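Local atomic coordinates of formimidoylglutamase (Bacillus subtilis, PDB entry 3M1R), a protein that catalyses the manganese-dependent hydrolysis of N-formimidoyl-L-glutamate to L-glutamate and formamide, a step of histidine degradation, and belongs to the arginase family. Residues E269-V274 and L309-K314; S72-S75 and E80-V83; Q251-G256 and G264-E269. One frame throughout, in Å; residues are numbered along the deposited sequence.

Contact 1: E269-V274 and L309-K314; sequences ELLEAV and LLHALK. With PEG (di(hydroxyethyl)ether), chain B.
Leu271 CB sits over one face of the His311 imidazole, with the branch beyond it following the ring, and this CH-pi contact is the heart of the meeting between the two helices. Leu271 CB is 3.8 Å from the ring centroid and only 7° off the ring normal, so the methylene stands almost exactly above the middle of the ring. Farther out, the leucine follows the ring toward NE2, with Leu271 CD1 3.7 Å from His311 NE2. Its first torsion turns CG away from the carbonyl carbon and lets the isobutyl group run along the same face.

Purely apolar packing makes the second point of contact. Val274 CG1 meets Ala312 CB at 3.7 Å; with CG1 anti to the backbone N, that methyl is the one presented to the neighbouring helix. The backbones are close here, 5.7 Å between Val274 CA and Ala312 CA.

The polar contacts run through a bound di(hydroxyethyl)ether. His311 NE2 and PEG O1 are 2.8 Å apart in a nearly straight hydrogen bond (170°), the oxygen lying in the ring plane at its edge. At its other end PEG O4 donates to Glu272 OE2 over 2.8 Å, so the ligand spans the two helices. Phe194 of the second subunit meets the His311 ring edge-to-face, which puts the imidazole at a subunit boundary.

The two helix segments run nearly parallel, their axes 8.5 Å apart at an angle of 28°. Helices 267-278 and 300-318 pack side by side on the central parallel sheet of the arginase-type alpha/beta fold: Val274 and Ala312 both rest on Ile286 of strand 283-289, while Ala273 turns to helix 222-234.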
# COMPACT_ATOMS: atom_id res chain seq x y z
N GLU D 269 -16.31 -10.84 21.33
CA GLU D 269 -17.58 -11.56 21.34
C GLU D 269 -17.43 -12.96 20.74
O GLU D 269 -17.93 -13.93 21.30
CB GLU D 269 -18.57 -10.81 20.47
CG GLU D 269 -19.82 -10.37 21.14
CD GLU D 269 -20.73 -9.66 20.16
OE1 GLU D 269 -20.21 -8.99 19.22
OE2 GLU D 269 -21.96 -9.79 20.30
N LEU D 270 -16.78 -13.06 19.59
CA LEU D 270 -16.56 -14.36 18.95
C LEU D 270 -15.67 -15.24 19.82
O LEU D 270 -15.97 -16.42 20.03
CB LEU D 270 -15.95 -14.19 17.55
CG LEU D 270 -15.64 -15.42 16.68
CD1 LEU D 270 -16.87 -16.30 16.49
CD2 LEU D 270 -15.01 -15.03 15.29
N LEU D 271 -14.57 -14.67 20.32
CA LEU D 271 -13.61 -15.48 21.07
C LEU D 271 -14.32 -16.12 22.27
O LEU D 271 -14.11 -17.29 22.57
CB LEU D 271 -12.41 -14.65 21.51
CG LEU D 271 -11.54 -14.03 20.40
CD1 LEU D 271 -10.44 -13.14 21.00
CD2 LEU D 271 -10.91 -15.10 19.54
N GLU D 272 -15.16 -15.34 22.95
CA GLU D 272 -15.84 -15.83 24.15
C GLU D 272 -16.77 -16.97 23.78
O GLU D 272 -16.85 -17.97 24.48
CB GLU D 272 -16.60 -14.69 24.83
CG GLU D 272 -16.78 -14.85 26.33
CD GLU D 272 -15.45 -14.94 27.08
OE1 GLU D 272 -15.43 -15.51 28.18
OE2 GLU D 272 -14.43 -14.45 26.56
N ALA D 273 -17.46 -16.83 22.65
CA ALA D 273 -18.43 -17.83 22.20
C ALA D 273 -17.75 -19.14 21.83
O ALA D 273 -18.19 -20.22 22.23
CB ALA D 273 -19.26 -17.29 21.03
N VAL D 274 -16.69 -19.05 21.04
CA VAL D 274 -15.85 -20.20 20.75
C VAL D 274 -15.33 -20.90 22.03
O VAL D 274 -15.36 -22.14 22.13
CB VAL D 274 -14.68 -19.80 19.84
CG1 VAL D 274 -13.72 -20.96 19.67
CG2 VAL D 274 -15.22 -19.33 18.49
N LEU D 309 -8.23 -19.86 17.64
CA LEU D 309 -7.58 -21.13 17.91
C LEU D 309 -7.18 -21.23 19.39
O LEU D 309 -7.48 -22.22 20.06
CB LEU D 309 -6.34 -21.29 17.02
CG LEU D 309 -6.49 -22.20 15.80
CD1 LEU D 309 -7.96 -22.52 15.52
CD2 LEU D 309 -5.79 -21.64 14.56
N LEU D 310 -6.52 -20.19 19.89
CA LEU D 310 -6.15 -20.11 21.29
C LEU D 310 -7.35 -20.28 22.22
O LEU D 310 -7.26 -21.02 23.18
CB LEU D 310 -5.40 -18.82 21.59
CG LEU D 310 -4.02 -18.77 20.93
CD1 LEU D 310 -3.40 -17.39 21.01
CD2 LEU D 310 -3.09 -19.80 21.56
N HIS D 311 -8.48 -19.63 21.92
CA HIS D 311 -9.64 -19.68 22.79
C HIS D 311 -10.39 -21.01 22.69
O HIS D 311 -10.97 -21.47 23.66
CB HIS D 311 -10.57 -18.49 22.57
CG HIS D 311 -10.07 -17.21 23.17
ND1 HIS D 311 -10.57 -16.69 24.34
CD2 HIS D 311 -9.10 -16.36 22.76
CE1 HIS D 311 -9.93 -15.57 24.64
NE2 HIS D 311 -9.04 -15.34 23.69
N ALA D 312 -10.35 -21.64 21.54
CA ALA D 312 -10.89 -22.98 21.42
C ALA D 312 -10.04 -23.95 22.23
O ALA D 312 -10.58 -24.79 22.95
CB ALA D 312 -10.96 -23.41 19.95
N LEU D 313 -8.73 -23.86 22.11
CA LEU D 313 -7.82 -24.72 22.86
C LEU D 313 -8.08 -24.52 24.35
O LEU D 313 -8.13 -25.48 25.12
CB LEU D 313 -6.37 -24.36 22.57
CG LEU D 313 -5.41 -25.21 21.74
CD1 LEU D 313 -5.98 -26.50 21.17
CD2 LEU D 313 -4.81 -24.34 20.65
N LYS D 314 -8.23 -23.27 24.74
CA LYS D 314 -8.52 -22.90 26.11
C LYS D 314 -9.78 -23.63 26.59
O LYS D 314 -9.80 -24.22 27.67
CB LYS D 314 -8.72 -21.39 26.21
CG LYS D 314 -8.92 -20.86 27.61
CD LYS D 314 -9.07 -19.34 27.57
CE LYS D 314 -9.64 -18.79 28.86
NZ LYS D 314 -9.86 -17.33 28.77
C1 PEG B . -7.38 -11.81 23.19
O1 PEG B . -7.22 -13.21 23.26
C2 PEG B . -8.18 -11.29 24.40
O2 PEG B . -9.40 -11.99 24.53
C3 PEG B . -10.52 -11.33 25.05
C4 PEG B . -11.81 -12.05 24.64
O4 PEG B . -12.18 -12.97 25.64

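Contact 2: S72-S75 and E80-V83; sequences SAYS and EHVV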
# COMPACT_ATOMS: atom_id res chain seq x y z
N SER D 72 1.88 -16.03 22.72
CA SER D 72 2.10 -16.75 23.96
C SER D 72 1.08 -17.87 24.07
O SER D 72 -0.09 -17.69 23.74
CB SER D 72 1.95 -15.82 25.17
OG SER D 72 1.80 -16.58 26.37
N ALA D 73 1.55 -19.02 24.54
CA ALA D 73 0.69 -20.16 24.88
C ALA D 73 0.05 -20.03 26.26
O ALA D 73 -0.78 -20.86 26.66
CB ALA D 73 1.52 -21.44 24.83
N TYR D 74 0.43 -18.99 27.00
CA TYR D 74 -0.01 -18.90 28.40
C TYR D 74 -1.34 -18.16 28.55
O TYR D 74 -1.53 -17.05 28.04
CB TYR D 74 1.06 -18.24 29.26
CG TYR D 74 0.62 -18.04 30.69
CD1 TYR D 74 0.58 -19.11 31.58
CD2 TYR D 74 0.23 -16.79 31.15
CE1 TYR D 74 0.16 -18.94 32.88
CE2 TYR D 74 -0.19 -16.62 32.46
CZ TYR D 74 -0.21 -17.70 33.32
OH TYR D 74 -0.62 -17.54 34.63
N SER D 75 -2.28 -18.81 29.25
CA SER D 75 -3.54 -18.19 29.64
C SER D 75 -3.48 -17.76 31.11
O SER D 75 -3.18 -18.57 31.99
CB SER D 75 -4.69 -19.17 29.46
OG SER D 75 -5.88 -18.66 30.01
N GLU D 80 -2.08 -21.49 33.25
CA GLU D 80 -1.25 -22.48 32.58
C GLU D 80 -1.34 -22.38 31.06
O GLU D 80 -2.21 -21.70 30.52
CB GLU D 80 -1.66 -23.88 33.02
CG GLU D 80 -3.16 -24.12 32.94
CD GLU D 80 -3.55 -25.52 33.35
OE1 GLU D 80 -2.65 -26.39 33.41
OE2 GLU D 80 -4.75 -25.75 33.60
N HIS D 81 -0.43 -23.06 30.39
CA HIS D 81 -0.45 -23.10 28.94
C HIS D 81 -1.69 -23.85 28.42
O HIS D 81 -2.20 -24.76 29.09
CB HIS D 81 0.84 -23.70 28.42
CG HIS D 81 2.06 -23.00 28.94
ND1 HIS D 81 3.25 -23.64 29.17
CD2 HIS D 81 2.25 -21.71 29.29
CE1 HIS D 81 4.13 -22.77 29.63
NE2 HIS D 81 3.55 -21.59 29.72
N VAL D 82 -2.17 -23.47 27.24
CA VAL D 82 -3.37 -24.09 26.67
C VAL D 82 -3.05 -25.42 26.02
O VAL D 82 -3.95 -26.21 25.75
CB VAL D 82 -4.07 -23.20 25.63
CG1 VAL D 82 -4.68 -21.97 26.29
CG2 VAL D 82 -3.10 -22.83 24.50
N VAL D 83 -1.77 -25.66 25.74
CA VAL D 83 -1.32 -26.97 25.31
C VAL D 83 -0.46 -27.55 26.43
O VAL D 83 0.56 -26.98 26.80
CB VAL D 83 -0.50 -26.88 24.02
CG1 VAL D 83 0.19 -28.20 23.73
CG2 VAL D 83 -1.39 -26.48 22.87
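Glu80 opens the second strand opposite Ser75, and their backbones form the antiparallel hydrogen-bonded pair of a short beta hairpin. Ser75 N donates to Glu80 O at 3.2 Å, whereas the return bond from Glu80 N to Ser75 O is weak at 3.4 Å. At this end of the strand Tyr74 CE1 comes to 3.4 Å from Glu80 N. The Glu80 carboxylate leads off to a salt bridge with Lys317.

His81 comes next, in the non-hydrogen-bonded pair with Tyr74, their CA atoms only 4.3 Å apart. Both side chains rise from the same face of the hairpin and cross at about a right angle. Tyr74 CB meets the imidazole at its edge, near the ring plane, 3.7 Å from His81 CD2; the same CD2 lies at the edge of the tyrosine ring. Tyr74 carries CG anti to its own nitrogen (chi1 176°), which sends the ring along the hairpin toward Glu80 and its hydroxyl to Glu201 of the second subunit. His81 CA makes a CA-H...O contact of 3.2 Å with Ala73 O.

Val82 then takes that carbonyl with a firmer bond, Val82 N to Ala73 O at 3.0 Å. Ala73 O is thus gripped from two successive residues. One residue before Ala73, Ser72 OG accepts from Tyr74 N at 2.8 Å, an ST turn that shapes the entry into the hairpin; the same hydroxyl also bonds to Asn196 O of the second subunit.

The strand pair 74-75 and 80-81 stands apart from the main parallel sheet: Val82 packs on Leu313 and Lys314 of helix 300-318, Ala73 on the loop residues Met25 and Leu28, and Ser75 OG bonds to Glu193 of the second subunit.

Contact 3: Q251-G256 and G264-E269; sequences QSHAPG and GLYTDE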
# COMPACT_ATOMS: atom_id res chain seq x y z
N GLN D 251 -16.53 -5.64 9.49
CA GLN D 251 -15.38 -5.29 8.65
C GLN D 251 -14.29 -4.58 9.44
O GLN D 251 -13.11 -4.76 9.16
CB GLN D 251 -15.79 -4.50 7.40
CG GLN D 251 -16.51 -3.20 7.64
CD GLN D 251 -16.94 -2.54 6.33
OE1 GLN D 251 -16.82 -3.14 5.26
NE2 GLN D 251 -17.42 -1.32 6.41
N SER D 252 -14.67 -3.80 10.45
CA SER D 252 -13.63 -3.09 11.21
C SER D 252 -12.73 -4.04 12.02
O SER D 252 -11.60 -3.68 12.35
CB SER D 252 -14.23 -1.98 12.09
OG SER D 252 -15.12 -2.51 13.07
N HIS D 253 -13.23 -5.24 12.33
CA HIS D 253 -12.49 -6.24 13.10
C HIS D 253 -11.84 -7.31 12.22
O HIS D 253 -10.85 -7.92 12.63
CB HIS D 253 -13.41 -6.93 14.14
CG HIS D 253 -13.74 -6.07 15.32
ND1 HIS D 253 -13.52 -6.46 16.63
CD2 HIS D 253 -14.25 -4.81 15.38
CE1 HIS D 253 -13.89 -5.48 17.44
NE2 HIS D 253 -14.33 -4.47 16.72
N ALA D 254 -12.38 -7.53 11.03
CA ALA D 254 -11.77 -8.46 10.06
C ALA D 254 -11.76 -7.88 8.65
O ALA D 254 -12.55 -8.29 7.81
CB ALA D 254 -12.52 -9.80 10.08
N PRO D 255 -10.85 -6.92 8.38
CA PRO D 255 -10.83 -6.29 7.04
C PRO D 255 -10.33 -7.25 5.98
O PRO D 255 -10.45 -6.96 4.81
CB PRO D 255 -9.82 -5.13 7.22
CG PRO D 255 -8.91 -5.59 8.31
CD PRO D 255 -9.88 -6.30 9.29
N GLY D 256 -9.77 -8.38 6.39
CA GLY D 256 -9.20 -9.32 5.44
C GLY D 256 -10.10 -10.44 4.98
O GLY D 256 -9.59 -11.46 4.51
N GLY D 264 -21.54 -6.55 11.89
CA GLY D 264 -21.16 -7.90 12.27
C GLY D 264 -20.68 -8.05 13.70
O GLY D 264 -20.69 -7.11 14.49
N LEU D 265 -20.24 -9.26 14.04
CA LEU D 265 -19.73 -9.56 15.37
C LEU D 265 -18.41 -8.83 15.64
O LEU D 265 -17.67 -8.49 14.72
CB LEU D 265 -19.49 -11.06 15.50
CG LEU D 265 -20.63 -12.05 15.69
CD1 LEU D 265 -20.02 -13.43 15.98
CD2 LEU D 265 -21.53 -11.61 16.85
N TYR D 266 -18.10 -8.59 16.91
CA TYR D 266 -16.78 -8.08 17.25
C TYR D 266 -15.92 -9.25 17.75
O TYR D 266 -16.46 -10.21 18.25
CB TYR D 266 -16.90 -6.89 18.21
CG TYR D 266 -17.74 -5.76 17.60
CD1 TYR D 266 -18.97 -5.40 18.15
CD2 TYR D 266 -17.33 -5.11 16.44
CE1 TYR D 266 -19.75 -4.38 17.58
CE2 TYR D 266 -18.09 -4.10 15.86
CZ TYR D 266 -19.30 -3.74 16.44
OH TYR D 266 -20.05 -2.74 15.85
N THR D 267 -14.60 -9.21 17.55
CA THR D 267 -13.79 -10.39 17.80
C THR D 267 -13.86 -10.95 19.24
O THR D 267 -13.95 -12.15 19.43
CB THR D 267 -12.31 -10.19 17.40
OG1 THR D 267 -12.24 -9.63 16.09
CG2 THR D 267 -11.58 -11.53 17.40
N ASP D 268 -13.85 -10.08 20.24
CA ASP D 268 -13.91 -10.53 21.62
C ASP D 268 -15.21 -11.29 21.92
O ASP D 268 -15.22 -12.27 22.67
CB ASP D 268 -13.73 -9.35 22.57
CG ASP D 268 -14.66 -8.21 22.26
OD1 ASP D 268 -15.88 -8.36 22.50
OD2 ASP D 268 -14.18 -7.16 21.78
N GLU D 269 -16.31 -10.84 21.33
CA GLU D 269 -17.58 -11.56 21.34
C GLU D 269 -17.43 -12.96 20.74
O GLU D 269 -17.93 -13.93 21.30
CB GLU D 269 -18.57 -10.81 20.47
CG GLU D 269 -19.82 -10.37 21.14
CD GLU D 269 -20.73 -9.66 20.16
OE1 GLU D 269 -20.21 -8.99 19.22
OE2 GLU D 269 -21.96 -9.79 20.30
O HOH W 1 -9.84 -8.17 15.30
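His253 and Tyr266 both swing CG away from their carbonyl carbons (chi1 -74° and -59°), and the two side chains meet at about a right angle. Tyr266 CB lies over a face of the imidazole, 3.8 Å from the His253 ring centroid in a CH-pi contact. Tyr266 CD2 stands above the rim of that same ring, 3.1 Å from His253 NE2; the two planes are inclined at 48°, an oblique aromatic pair.

ND1 faces the helix start, where a weak hydrogen bond of 3.5 Å joins His253 ND1 and Thr267 OG1. A water bridges the two segments, donating to His253 O at 2.9 Å and lying 2.9 Å from Thr267 OG1. Tyr266 occupies the N-cap position, and its backbone N reaches forward in a straight bond to Glu269 OE1 (3.2 Å). Replacing His253 with an alanine would probably leave Tyr266 without the ring beneath its CB and free to shift, and Thr267 OG1 with the water alone as its link to this loop.

The loop after strand 239-245 is thereby tied to the first turn of helix 267-278, with Thr267 packing on Ala304 of helix 300-318 and Tyr266 on Arg218 of helix 214-220.

In the fold
Helix 267-278 connects contacts 3 and 1: its first turn takes part in contact 3, the next turns in contact 1, and Glu269 belongs to both. Their centres are 14 Å apart. Helix 300-318 carries the chain of contacts onward, since Lys314 CA lies 4.0 Å from Val82 CG1 and Lys314 CE 3.9 Å from Ser75 OG, so the hairpin of contact 2 packs on the Leu313-Lys314 end of contact 1. Contacts 2 and 3 do not touch. All three meet the second subunit. The metal site, which holds calcium in this model, is nearer contacts 1 and 3, with the side chains of Val274 and Asp245, and of His253 and Asp247, each about 11 Å apart.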